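Local coordinates for nuclease-like protein (Chaetomium thermophilum, PDB 6GRB) that is the N-terminal part of a GEN1-type junction-resolving enzyme, which probably cuts four-way DNA junctions and 5'-flap structures with the help of bound metal ions, at residues 74-79 with 110-115; 31-36 with 133-138; 385-390 with 433-438; 321-326 with 392-397. All coordinates share one frame; numbering follows the deposited sequence.

Contact 1: residues 74-79 with 110-115; sequences PIFVFD and FGFTAH
Phe76 and His115 carry the pairing of two parallel strands, 74-78 and 113-115. The Phe76 N-H points almost straight at Thr113 O, at 2.9 Å with an angle of 177° at the hydrogen. Phe76 O accepts from His115 N at 2.9 Å, and His115 O accepts from Phe78 N at 2.8 Å. The bond from Thr113 N to Pro74 O is weak, at 3.5 Å. Three carbonyls also receive a CA-H: Val77 CA lies 3.2 Å from His115 O, Ala114 CA approaches Phe76 O, and Ile75 CA approaches Thr113 O. Ile75 turns its own backbone the other way, to Leu35 and Ile37 of the next strand, so strand 74-78 is bonded on both sides.

At the start of the pair, Pro74 CG sits over one face of the Phe112 ring, 3.5 Å from its centroid, a CH-pi contact. Phe110 O lies over the opposite face. Phe76 CE2 touches Phe112 CD2, while the Phe76 ring presents its edge to Thr113 O. Ile75, Thr113 and His115 share one side of the sheet. There Ile75 CD1 reaches both Thr113 CG2 and His115 CB at 3.7 Å. On the side of Phe76 and Ala114, the end of the Phe78 ring arrives, with CE1 of Phe78 at 4.0 Å from Ala114 CB. Ile107 packs on both residues.

The facing N-H and C=O groups are thus satisfied between the strands, weakly at Pro74 O, and the side chains meet as apolar groups. The buried His115 imidazole is held by Glu124 of helix 121-130, whose OE1 is hydrogen-bonded to NE2.

Contact 2: residues 31-36 with 133-138; sequences RPLRLA and IVDAVL
Asp135 CG stands anti to its carbonyl carbon, beside the backbone N (chi1 -46°), and the carboxylate turns (chi2 -63°) to offer OD2 to Arg34 N. That bond is short, 2.7 Å, and nearly straight at 170°. The return bond, Asp135 N to Arg34 O, is 2.8 Å. Asp135 therefore grips both backbone polar atoms of Arg34, one with its side chain and one with its main chain. Leu33 CD1 lies against Asp135 CB at 3.8 Å. Arg31 NH1 comes only to 4.1 Å from Asp135 OD1, too far for a salt bridge, though the charges may still attract.

Farther along, Ala36 N donates to Ala136 O, and Leu138 N donates to Ala36 O at 2.8 Å. Leu35 CD1 packs on Ala136 CB at 3.6 Å. On the other face of the sheet, Ala36 CB meets Val134 CG2 at 3.7 Å. Cys125 of helix 121-130 also touches Ala36.

The backbone of strand 34-36 also bonds to His73 and Ile75, so it is an inner strand. Parallel strands in the order 136-138, 34-37, 73-78, 113-116, with helices against them, are characteristic of the PIN-like nuclease core of the FEN1/XPG family.

Contact 3: residues 385-390 with 433-438; sequences IPAELV and FDPWQP
Ala387 N, in the first turn of helix 386-390, donates to Pro435 O at 2.8 Å, with the donor tilted 22° from the carbonyl plane. The methyl of Ala387 lies over the centre of the six-membered ring of Trp436, 3.7 Å from its centroid and 10° off the normal, a CH-pi contact. The same CB also meets Pro435 CB at 3.5 Å. CB of Trp436 is directed away from the helix, but with CG beside the backbone N (chi1 -66°) the indole comes back over Ala387. Asp434 to Gln437 form a type I beta turn, in which Asp434 OD1 accepts from Trp436 N at 2.6 Å, an Asx turn.

This turn precedes strand 439-444, the third strand of the small antiparallel sheet of the GEN1 C-terminal domain, which is probably related to SH3-like folds. Strand 377-384 of that sheet leads into Ile385, the N-cap residue of helix 386-390, so the contact lies where one strand ends and its neighbour begins.

Ile385 CG2 meets Trp436 CE3 at 4.1 Å. Its other branch brings CD1 to 4.0 Å from Pro438 CG. Pro386 CG approaches Phe433 CZ at 3.9 Å. The carboxylate of Glu388 forms a salt bridge with Lys363.

Contact 4: residues 321-326 with 392-397; sequences GAIKLI and LDPGQE
Helix 318-340, the long helix that precedes the small C-terminal sheet, packs on the loop after helix 386-390. Ile323 and Ile326 are one turn apart on the helix and both meet the ring of Pro394. Ile323 CG1 lies 3.8 Å from Pro394 CG, and Ile326 CD1 reaches the same CG at 4.1 Å. Each isoleucine crosses the proline at about a right angle. In both, CG1 stands anti to the carbonyl carbon, beside the backbone N (chi1 -73° in Ile323). Pro394 begins a short 3-10 segment, 394-396.

Before that segment, Leu392 CB is directed toward the helix, and its CD1 meets Leu325 CD2 at 4.2 Å. Leu392 also packs on Ile303 and Arg307 of helix 303-313. After the segment, Glu397 lays its carboxylate by the methyl of Ala322, with OE1 3.5 Å from CB. Its chain bends about CB-CG (chi2 -111°), which places CD by that methyl. Its oxygens form salt bridges elsewhere, OE1 with Arg307 and OE2 with Arg311.

The two segments meet through van der Waals packing alone. Polar bonds to the loop come from these arginines of helix 303-313 and from Arg319, near the start of helix 318-340, which donates to Glu397 O.

How the contacts relate
Contacts 1 and 2 belong to one sheet. Their centres are 12 Å apart, and Ile75 N lies 2.8 Å from Leu35 O, a probable hydrogen bond. Contact 1 is nested inside the chain loop that contact 2 closes. Both lie near the magnesium site of Asp141 and Asp143: the side chains of Val137 and Val77 are about 8 and 11 Å from a bound magnesium ion. Contacts 3 and 4 form a second group, centres 10 Å apart and 27 to 33 Å from those of the first, and their segments alternate. Ile326 CG2 packs on Ala387 N at 3.6 Å. Nearest atoms of contacts 1 to 4 are about 10, 11, 30 and 25 Å from the DNA.

Contact 1: residues 74-79 with 110-115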
loop_
_atom_site.group_PDB
_atom_site.type_symbol
_atom_site.label_atom_id
_atom_site.label_comp_id
_atom_site.label_asym_id
_atom_site.label_seq_id
_atom_site.Cartn_x
_atom_site.Cartn_y
_atom_site.Cartn_z
ATOM N N PRO A 74 -6.615 4.641 4.157
ATOM C CA PRO A 74 -5.678 4.833 3.045
ATOM C C PRO A 74 -5.527 6.286 2.643
ATOM O O PRO A 74 -6.500 7.035 2.537
ATOM C CB PRO A 74 -6.359 4.062 1.913
ATOM C CG PRO A 74 -7.816 4.309 2.172
ATOM C CD PRO A 74 -7.994 4.421 3.683
ATOM N N ILE A 75 -4.288 6.680 2.365
ATOM C CA ILE A 75 -4.032 7.951 1.685
ATOM C C ILE A 75 -3.413 7.631 0.324
ATOM O O ILE A 75 -2.352 6.996 0.238
ATOM C CB ILE A 75 -3.181 8.922 2.529
ATOM C CG1 ILE A 75 -2.973 10.238 1.786
ATOM C CG2 ILE A 75 -1.852 8.334 2.911
ATOM C CD1 ILE A 75 -2.668 11.426 2.700
ATOM N N PHE A 76 -4.118 8.026 -0.740
ATOM C CA PHE A 76 -3.726 7.729 -2.112
ATOM C C PHE A 76 -2.889 8.876 -2.665
ATOM O O PHE A 76 -3.368 10.006 -2.716
ATOM C CB PHE A 76 -4.963 7.518 -2.980
ATOM C CG PHE A 76 -5.757 6.316 -2.607
ATOM C CD1 PHE A 76 -5.530 5.113 -3.231
ATOM C CD2 PHE A 76 -6.750 6.397 -1.644
ATOM C CE1 PHE A 76 -6.271 3.998 -2.893
ATOM C CE2 PHE A 76 -7.494 5.309 -1.311
ATOM C CZ PHE A 76 -7.250 4.103 -1.924
ATOM N N VAL A 77 -1.666 8.596 -3.108
ATOM C CA VAL A 77 -0.722 9.656 -3.459
ATOM C C VAL A 77 -0.564 9.731 -4.980
ATOM O O VAL A 77 -0.281 8.726 -5.635
ATOM C CB VAL A 77 0.634 9.451 -2.754
ATOM C CG1 VAL A 77 1.588 10.661 -3.023
ATOM C CG2 VAL A 77 0.418 9.204 -1.248
ATOM N N PHE A 78 -0.731 10.927 -5.526
ATOM C CA PHE A 78 -0.664 11.231 -6.949
ATOM C C PHE A 78 0.634 11.969 -7.244
ATOM O O PHE A 78 1.092 12.781 -6.436
ATOM C CB PHE A 78 -1.881 12.092 -7.392
ATOM C CG PHE A 78 -3.214 11.366 -7.301
ATOM C CD1 PHE A 78 -3.830 11.156 -6.058
ATOM C CD2 PHE A 78 -3.829 10.876 -8.445
ATOM C CE1 PHE A 78 -5.039 10.468 -5.961
ATOM C CE2 PHE A 78 -5.030 10.188 -8.376
ATOM C CZ PHE A 78 -5.651 9.968 -7.131
ATOM N N ASP A 79 1.217 11.686 -8.407
ATOM C CA ASP A 79 2.471 12.313 -8.788
ATOM C C ASP A 79 2.265 13.798 -9.054
ATOM O O ASP A 79 1.174 14.248 -9.402
ATOM C CB ASP A 79 3.057 11.644 -10.028
ATOM C CG ASP A 79 3.798 10.371 -9.704
ATOM O OD1 ASP A 79 3.131 9.313 -9.605
ATOM O OD2 ASP A 79 5.044 10.401 -9.554
ATOM N N PHE A 110 -15.769 7.404 -1.048
ATOM C CA PHE A 110 -15.501 6.359 -0.074
ATOM C C PHE A 110 -14.980 6.928 1.241
ATOM O O PHE A 110 -14.652 6.160 2.146
ATOM C CB PHE A 110 -14.485 5.341 -0.631
ATOM C CG PHE A 110 -15.100 4.166 -1.349
ATOM C CD1 PHE A 110 -15.499 4.274 -2.672
ATOM C CD2 PHE A 110 -15.268 2.947 -0.703
ATOM C CE1 PHE A 110 -16.079 3.200 -3.331
ATOM C CE2 PHE A 110 -15.808 1.860 -1.358
ATOM C CZ PHE A 110 -16.217 1.984 -2.676
ATOM N N GLY A 111 -14.896 8.247 1.365
ATOM C CA GLY A 111 -14.286 8.844 2.541
ATOM C C GLY A 111 -12.806 8.570 2.680
ATOM O O GLY A 111 -12.310 8.476 3.806
ATOM N N PHE A 112 -12.079 8.400 1.570
ATOM C CA PHE A 112 -10.638 8.198 1.653
ATOM C C PHE A 112 -9.956 9.515 1.320
ATOM O O PHE A 112 -10.598 10.483 0.945
ATOM C CB PHE A 112 -10.160 7.058 0.733
ATOM C CG PHE A 112 -10.697 5.686 1.101
ATOM C CD1 PHE A 112 -11.137 5.406 2.379
ATOM C CD2 PHE A 112 -10.746 4.668 0.154
ATOM C CE1 PHE A 112 -11.614 4.127 2.714
ATOM C CE2 PHE A 112 -11.233 3.384 0.476
ATOM C CZ PHE A 112 -11.664 3.118 1.759
ATOM N N THR A 113 -8.644 9.556 1.493
ATOM C CA THR A 113 -7.873 10.779 1.334
ATOM C C THR A 113 -7.080 10.702 0.049
ATOM O O THR A 113 -6.519 9.655 -0.278
ATOM C CB THR A 113 -6.921 10.993 2.508
ATOM O OG1 THR A 113 -7.679 10.950 3.722
ATOM C CG2 THR A 113 -6.202 12.333 2.390
ATOM N N ALA A 114 -7.065 11.800 -0.686
ATOM C CA ALA A 114 -6.256 11.934 -1.885
ATOM C C ALA A 114 -5.233 13.021 -1.622
ATOM O O ALA A 114 -5.571 14.076 -1.086
ATOM C CB ALA A 114 -7.112 12.294 -3.106
ATOM N N HIS A 115 -3.991 12.751 -1.970
ATOM C CA HIS A 115 -2.875 13.644 -1.687
ATOM C C HIS A 115 -2.052 13.768 -2.964
ATOM O O HIS A 115 -1.660 12.750 -3.555
ATOM C CB HIS A 115 -2.066 13.078 -0.512
ATOM C CG HIS A 115 -0.821 13.838 -0.180
ATOM N ND1 HIS A 115 -0.818 15.178 0.117
ATOM C CD2 HIS A 115 0.461 13.421 -0.034
ATOM C CE1 HIS A 115 0.413 15.567 0.404
ATOM N NE2 HIS A 115 1.211 14.519 0.309
#

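Contact 2: residues 31-36 with 133-138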
loop_
_atom_site.group_PDB
_atom_site.type_symbol
_atom_site.label_atom_id
_atom_site.label_comp_id
_atom_site.label_asym_id
_atom_site.label_seq_id
_atom_site.Cartn_x
_atom_site.Cartn_y
_atom_site.Cartn_z
ATOM N N ARG A 31 -5.561 1.265 16.995
ATOM C CA ARG A 31 -6.149 2.138 15.992
ATOM C C ARG A 31 -5.822 1.545 14.631
ATOM O O ARG A 31 -4.836 0.811 14.498
ATOM C CB ARG A 31 -5.631 3.589 16.108
ATOM C CG ARG A 31 -4.301 3.775 15.486
ATOM C CD ARG A 31 -3.852 5.201 15.454
ATOM N NE ARG A 31 -2.441 5.161 15.126
ATOM C CZ ARG A 31 -1.610 6.198 15.139
ATOM N NH1 ARG A 31 -0.338 5.992 14.812
ATOM N NH2 ARG A 31 -2.032 7.425 15.468
ATOM N N PRO A 32 -6.630 1.827 13.604
ATOM C CA PRO A 32 -6.436 1.164 12.306
ATOM C C PRO A 32 -5.115 1.539 11.629
ATOM O O PRO A 32 -4.504 2.573 11.909
ATOM C CB PRO A 32 -7.637 1.644 11.491
ATOM C CG PRO A 32 -8.647 2.025 12.521
ATOM C CD PRO A 32 -7.880 2.605 13.637
ATOM N N LEU A 33 -4.662 0.638 10.768
ATOM C CA LEU A 33 -3.465 0.845 9.969
ATOM C C LEU A 33 -3.680 1.976 8.988
ATOM O O LEU A 33 -4.709 2.029 8.313
ATOM C CB LEU A 33 -3.138 -0.441 9.196
ATOM C CG LEU A 33 -2.033 -0.497 8.149
ATOM C CD1 LEU A 33 -0.707 -0.487 8.838
ATOM C CD2 LEU A 33 -2.164 -1.780 7.382
ATOM N N ARG A 34 -2.698 2.866 8.887
ATOM C CA ARG A 34 -2.682 3.929 7.892
ATOM C C ARG A 34 -1.704 3.591 6.783
ATOM O O ARG A 34 -0.520 3.375 7.043
ATOM C CB ARG A 34 -2.288 5.246 8.526
ATOM C CG ARG A 34 -3.283 5.727 9.464
ATOM C CD ARG A 34 -2.591 6.555 10.486
ATOM N NE ARG A 34 -3.565 7.066 11.422
ATOM C CZ ARG A 34 -3.260 7.901 12.404
ATOM N NH1 ARG A 34 -1.985 8.280 12.566
ATOM N NH2 ARG A 34 -4.213 8.327 13.230
ATOM N N LEU A 35 -2.185 3.617 5.544
ATOM C CA LEU A 35 -1.418 3.162 4.391
ATOM C C LEU A 35 -1.300 4.275 3.361
ATOM O O LEU A 35 -2.311 4.829 2.916
ATOM C CB LEU A 35 -2.092 1.929 3.766
ATOM C CG LEU A 35 -1.242 0.981 2.926
ATOM C CD1 LEU A 35 0.044 0.698 3.711
ATOM C CD2 LEU A 35 -2.023 -0.333 2.620
ATOM N N ALA A 36 -0.083 4.592 2.959
ATOM C CA ALA A 36 0.087 5.435 1.781
ATOM C C ALA A 36 0.116 4.523 0.559
ATOM O O ALA A 36 0.851 3.532 0.541
ATOM C CB ALA A 36 1.360 6.282 1.875
ATOM N N ILE A 133 2.951 10.085 9.301
ATOM C CA ILE A 133 1.609 10.245 8.756
ATOM C C ILE A 133 0.983 8.880 8.459
ATOM O O ILE A 133 -0.231 8.699 8.604
ATOM C CB ILE A 133 1.666 11.142 7.505
ATOM C CG1 ILE A 133 2.439 12.421 7.806
ATOM C CG2 ILE A 133 0.270 11.493 7.012
ATOM C CD1 ILE A 133 1.759 13.312 8.833
ATOM N N VAL A 134 1.797 7.905 8.031
ATOM C CA VAL A 134 1.328 6.565 7.688
ATOM C C VAL A 134 2.294 5.532 8.257
ATOM O O VAL A 134 3.436 5.838 8.591
ATOM C CB VAL A 134 1.167 6.319 6.158
ATOM C CG1 VAL A 134 0.205 7.309 5.550
ATOM C CG2 VAL A 134 2.534 6.309 5.436
ATOM N N ASP A 135 1.818 4.287 8.348
ATOM C CA ASP A 135 2.581 3.201 8.972
ATOM C C ASP A 135 3.305 2.320 7.967
ATOM O O ASP A 135 4.265 1.646 8.342
ATOM C CB ASP A 135 1.674 2.302 9.831
ATOM C CG ASP A 135 0.723 3.092 10.737
ATOM O OD1 ASP A 135 1.189 3.837 11.644
ATOM O OD2 ASP A 135 -0.507 2.957 10.525
ATOM N N ALA A 136 2.863 2.311 6.712
ATOM C CA ALA A 136 3.481 1.501 5.672
ATOM C C ALA A 136 3.186 2.130 4.316
ATOM O O ALA A 136 2.255 2.924 4.154
ATOM C CB ALA A 136 2.985 0.052 5.707
ATOM N N VAL A 137 3.986 1.743 3.336
ATOM C CA VAL A 137 3.861 2.242 1.976
ATOM C C VAL A 137 3.517 1.066 1.081
ATOM O O VAL A 137 4.160 0.021 1.163
ATOM C CB VAL A 137 5.160 2.948 1.525
ATOM C CG1 VAL A 137 5.124 3.272 0.044
ATOM C CG2 VAL A 137 5.372 4.226 2.349
ATOM N N LEU A 138 2.485 1.230 0.258
ATOM C CA LEU A 138 2.157 0.328 -0.842
ATOM C C LEU A 138 2.549 1.016 -2.149
ATOM O O LEU A 138 1.911 2.004 -2.557
ATOM C CB LEU A 138 0.678 -0.044 -0.832
ATOM C CG LEU A 138 0.203 -1.024 -1.912
ATOM C CD1 LEU A 138 0.971 -2.327 -1.941
ATOM C CD2 LEU A 138 -1.272 -1.293 -1.672
#

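Contact 3: residues 385-390 with 433-438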
loop_
_atom_site.group_PDB
_atom_site.type_symbol
_atom_site.label_atom_id
_atom_site.label_comp_id
_atom_site.label_asym_id
_atom_site.label_seq_id
_atom_site.Cartn_x
_atom_site.Cartn_y
_atom_site.Cartn_z
ATOM N N ILE A 385 -28.460 -7.264 7.607
ATOM C CA ILE A 385 -29.440 -7.006 6.559
ATOM C C ILE A 385 -28.819 -5.997 5.586
ATOM O O ILE A 385 -28.718 -4.811 5.931
ATOM C CB ILE A 385 -30.772 -6.488 7.123
ATOM C CG1 ILE A 385 -31.290 -7.398 8.250
ATOM C CG2 ILE A 385 -31.812 -6.362 5.995
ATOM C CD1 ILE A 385 -31.987 -8.669 7.778
ATOM N N PRO A 386 -28.397 -6.425 4.390
ATOM C CA PRO A 386 -27.674 -5.495 3.492
ATOM C C PRO A 386 -28.382 -4.169 3.241
ATOM O O PRO A 386 -27.767 -3.110 3.404
ATOM C CB PRO A 386 -27.519 -6.327 2.212
ATOM C CG PRO A 386 -27.448 -7.731 2.691
ATOM C CD PRO A 386 -28.385 -7.810 3.882
ATOM N N ALA A 387 -29.661 -4.196 2.856
ATOM C CA ALA A 387 -30.391 -2.955 2.591
ATOM C C ALA A 387 -30.603 -2.136 3.859
ATOM O O ALA A 387 -30.630 -0.902 3.801
ATOM C CB ALA A 387 -31.737 -3.263 1.929
ATOM N N GLU A 388 -30.754 -2.794 5.008
ATOM C CA GLU A 388 -30.856 -2.059 6.265
ATOM C C GLU A 388 -29.539 -1.367 6.600
ATOM O O GLU A 388 -29.529 -0.216 7.050
ATOM C CB GLU A 388 -31.297 -3.013 7.386
ATOM C CG GLU A 388 -31.263 -2.453 8.803
ATOM C CD GLU A 388 -31.929 -3.390 9.825
ATOM O OE1 GLU A 388 -33.040 -3.894 9.543
ATOM O OE2 GLU A 388 -31.348 -3.624 10.908
ATOM N N LEU A 389 -28.415 -2.040 6.345
ATOM C CA LEU A 389 -27.109 -1.481 6.678
ATOM C C LEU A 389 -26.707 -0.347 5.734
ATOM O O LEU A 389 -26.023 0.593 6.152
ATOM C CB LEU A 389 -26.069 -2.602 6.649
ATOM C CG LEU A 389 -24.647 -2.328 7.141
ATOM C CD1 LEU A 389 -24.072 -3.567 7.777
ATOM C CD2 LEU A 389 -23.778 -1.870 5.971
ATOM N N VAL A 390 -27.115 -0.421 4.464
ATOM C CA VAL A 390 -26.637 0.521 3.453
ATOM C C VAL A 390 -27.469 1.803 3.456
ATOM O O VAL A 390 -26.930 2.899 3.264
ATOM C CB VAL A 390 -26.618 -0.160 2.067
ATOM C CG1 VAL A 390 -26.259 0.832 0.961
ATOM C CG2 VAL A 390 -25.620 -1.307 2.061
ATOM N N PHE A 433 -31.164 -12.415 -5.161
ATOM C CA PHE A 433 -30.578 -11.795 -3.968
ATOM C C PHE A 433 -31.542 -10.741 -3.417
ATOM O O PHE A 433 -31.770 -9.707 -4.056
ATOM C CB PHE A 433 -29.213 -11.179 -4.287
ATOM C CG PHE A 433 -28.638 -10.338 -3.162
ATOM C CD1 PHE A 433 -27.946 -10.932 -2.113
ATOM C CD2 PHE A 433 -28.791 -8.959 -3.160
ATOM C CE1 PHE A 433 -27.427 -10.166 -1.087
ATOM C CE2 PHE A 433 -28.283 -8.197 -2.139
ATOM C CZ PHE A 433 -27.600 -8.799 -1.097
ATOM N N ASP A 434 -32.100 -11.003 -2.231
ATOM C CA ASP A 434 -32.977 -10.047 -1.564
ATOM C C ASP A 434 -32.147 -9.220 -0.589
ATOM O O ASP A 434 -31.678 -9.763 0.425
ATOM C CB ASP A 434 -34.102 -10.769 -0.829
ATOM C CG ASP A 434 -35.112 -9.815 -0.169
ATOM O OD1 ASP A 434 -34.817 -8.612 0.052
ATOM O OD2 ASP A 434 -36.229 -10.295 0.145
ATOM N N PRO A 435 -31.957 -7.911 -0.832
ATOM C CA PRO A 435 -31.266 -7.057 0.154
ATOM C C PRO A 435 -31.937 -6.981 1.527
ATOM O O PRO A 435 -31.368 -6.410 2.462
ATOM C CB PRO A 435 -31.251 -5.678 -0.530
ATOM C CG PRO A 435 -32.236 -5.781 -1.705
ATOM C CD PRO A 435 -32.197 -7.215 -2.113
ATOM N N TRP A 436 -33.137 -7.541 1.680
ATOM C CA TRP A 436 -33.818 -7.482 2.973
ATOM C C TRP A 436 -33.683 -8.756 3.801
ATOM O O TRP A 436 -33.834 -8.698 5.025
ATOM C CB TRP A 436 -35.293 -7.126 2.772
ATOM C CG TRP A 436 -35.415 -5.741 2.228
ATOM C CD1 TRP A 436 -35.672 -5.384 0.934
ATOM C CD2 TRP A 436 -35.221 -4.516 2.953
ATOM N NE1 TRP A 436 -35.676 -4.009 0.814
ATOM C CE2 TRP A 436 -35.401 -3.456 2.039
ATOM C CE3 TRP A 436 -34.917 -4.211 4.290
ATOM C CZ2 TRP A 436 -35.297 -2.114 2.419
ATOM C CZ3 TRP A 436 -34.805 -2.868 4.663
ATOM C CH2 TRP A 436 -34.996 -1.842 3.730
ATOM N N GLN A 437 -33.281 -9.853 3.191
ATOM C CA GLN A 437 -33.040 -11.072 3.936
ATOM C C GLN A 437 -31.654 -10.974 4.562
ATOM O O GLN A 437 -30.856 -10.144 4.179
ATOM C CB GLN A 437 -33.061 -12.285 3.014
ATOM C CG GLN A 437 -34.438 -12.850 2.723
ATOM C CD GLN A 437 -35.473 -12.479 3.765
ATOM O OE1 GLN A 437 -35.419 -12.940 4.902
ATOM N NE2 GLN A 437 -36.433 -11.659 3.375
ATOM N N PRO A 438 -31.365 -11.818 5.547
ATOM C CA PRO A 438 -30.028 -11.804 6.168
ATOM C C PRO A 438 -28.934 -12.294 5.225
ATOM O O PRO A 438 -29.071 -13.337 4.579
ATOM C CB PRO A 438 -30.197 -12.746 7.366
ATOM C CG PRO A 438 -31.652 -12.646 7.693
ATOM C CD PRO A 438 -32.344 -12.537 6.379
#

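Contact 4: residues 321-326 with 392-397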
loop_
_atom_site.group_PDB
_atom_site.type_symbol
_atom_site.label_atom_id
_atom_site.label_comp_id
_atom_site.label_asym_id
_atom_site.label_seq_id
_atom_site.Cartn_x
_atom_site.Cartn_y
_atom_site.Cartn_z
ATOM N N GLY A 321 -29.378 -2.081 -10.375
ATOM C CA GLY A 321 -28.129 -1.412 -10.047
ATOM C C GLY A 321 -28.067 -0.843 -8.651
ATOM O O GLY A 321 -26.970 -0.678 -8.108
ATOM N N ALA A 322 -29.214 -0.529 -8.057
ATOM C CA ALA A 322 -29.251 -0.195 -6.640
ATOM C C ALA A 322 -29.028 -1.433 -5.782
ATOM O O ALA A 322 -28.296 -1.379 -4.784
ATOM C CB ALA A 322 -30.584 0.460 -6.288
ATOM N N ILE A 323 -29.660 -2.552 -6.155
ATOM C CA ILE A 323 -29.530 -3.790 -5.383
ATOM C C ILE A 323 -28.111 -4.333 -5.480
ATOM O O ILE A 323 -27.609 -4.951 -4.535
ATOM C CB ILE A 323 -30.574 -4.818 -5.861
ATOM C CG1 ILE A 323 -31.967 -4.407 -5.377
ATOM C CG2 ILE A 323 -30.216 -6.236 -5.421
ATOM C CD1 ILE A 323 -33.085 -5.149 -6.074
ATOM N N LYS A 324 -27.439 -4.099 -6.614
ATOM C CA LYS A 324 -26.078 -4.597 -6.777
ATOM C C LYS A 324 -25.080 -3.779 -5.956
ATOM O O LYS A 324 -24.114 -4.329 -5.418
ATOM C CB LYS A 324 -25.678 -4.580 -8.253
ATOM N N LEU A 325 -25.304 -2.468 -5.843
ATOM C CA LEU A 325 -24.451 -1.650 -4.994
ATOM C C LEU A 325 -24.562 -2.088 -3.550
ATOM O O LEU A 325 -23.552 -2.152 -2.838
ATOM C CB LEU A 325 -24.810 -0.165 -5.137
ATOM C CG LEU A 325 -24.204 0.855 -4.167
ATOM C CD1 LEU A 325 -22.688 0.907 -4.257
ATOM C CD2 LEU A 325 -24.785 2.206 -4.428
ATOM N N ILE A 326 -25.787 -2.416 -3.117
ATOM C CA ILE A 326 -26.051 -2.858 -1.744
ATOM C C ILE A 326 -25.283 -4.131 -1.426
ATOM O O ILE A 326 -24.633 -4.232 -0.386
ATOM C CB ILE A 326 -27.563 -3.061 -1.537
ATOM C CG1 ILE A 326 -28.307 -1.732 -1.590
ATOM C CG2 ILE A 326 -27.833 -3.754 -0.231
ATOM C CD1 ILE A 326 -29.764 -1.891 -2.018
ATOM N N LEU A 392 -30.024 2.638 1.379
ATOM C CA LEU A 392 -30.791 2.874 0.166
ATOM C C LEU A 392 -31.984 1.931 0.093
ATOM O O LEU A 392 -32.009 0.864 0.706
ATOM C CB LEU A 392 -29.915 2.721 -1.082
ATOM C CG LEU A 392 -29.016 3.941 -1.205
ATOM C CD1 LEU A 392 -28.115 3.880 -2.412
ATOM C CD2 LEU A 392 -29.887 5.196 -1.230
ATOM N N ASP A 393 -32.982 2.353 -0.678
ATOM C CA ASP A 393 -34.240 1.645 -0.827
ATOM C C ASP A 393 -34.420 1.249 -2.292
ATOM O O ASP A 393 -34.483 2.137 -3.163
ATOM C CB ASP A 393 -35.375 2.551 -0.347
ATOM C CG ASP A 393 -36.706 1.841 -0.264
ATOM O OD1 ASP A 393 -36.736 0.596 -0.087
ATOM O OD2 ASP A 393 -37.730 2.546 -0.373
ATOM N N PRO A 394 -34.466 -0.049 -2.624
ATOM C CA PRO A 394 -34.641 -0.442 -4.035
ATOM C C PRO A 394 -35.931 0.048 -4.688
ATOM O O PRO A 394 -35.908 0.372 -5.884
ATOM C CB PRO A 394 -34.595 -1.975 -3.966
ATOM C CG PRO A 394 -33.721 -2.261 -2.805
ATOM C CD PRO A 394 -34.020 -1.182 -1.795
ATOM N N GLY A 395 -37.048 0.105 -3.954
ATOM C CA GLY A 395 -38.346 0.480 -4.514
ATOM C C GLY A 395 -38.468 1.930 -4.969
ATOM O O GLY A 395 -39.435 2.257 -5.664
ATOM N N GLN A 396 -37.535 2.803 -4.584
ATOM C CA GLN A 396 -37.512 4.181 -5.070
ATOM C C GLN A 396 -36.860 4.301 -6.445
ATOM O O GLN A 396 -36.593 5.425 -6.905
ATOM C CB GLN A 396 -36.781 5.081 -4.062
ATOM C CG GLN A 396 -37.531 5.226 -2.737
ATOM C CD GLN A 396 -37.084 6.430 -1.905
ATOM O OE1 GLN A 396 -35.961 6.945 -2.050
ATOM N NE2 GLN A 396 -37.978 6.888 -1.021
ATOM N N GLU A 397 -36.599 3.154 -7.087
ATOM C CA GLU A 397 -35.943 2.955 -8.358
ATOM C C GLU A 397 -36.847 2.156 -9.287
ATOM O O GLU A 397 -37.563 1.262 -8.830
ATOM C CB GLU A 397 -34.630 2.209 -8.155
ATOM C CG GLU A 397 -33.668 2.916 -7.229
ATOM C CD GLU A 397 -32.462 3.438 -7.987
ATOM O OE1 GLU A 397 -31.402 3.663 -7.347
ATOM O OE2 GLU A 397 -32.593 3.618 -9.230
#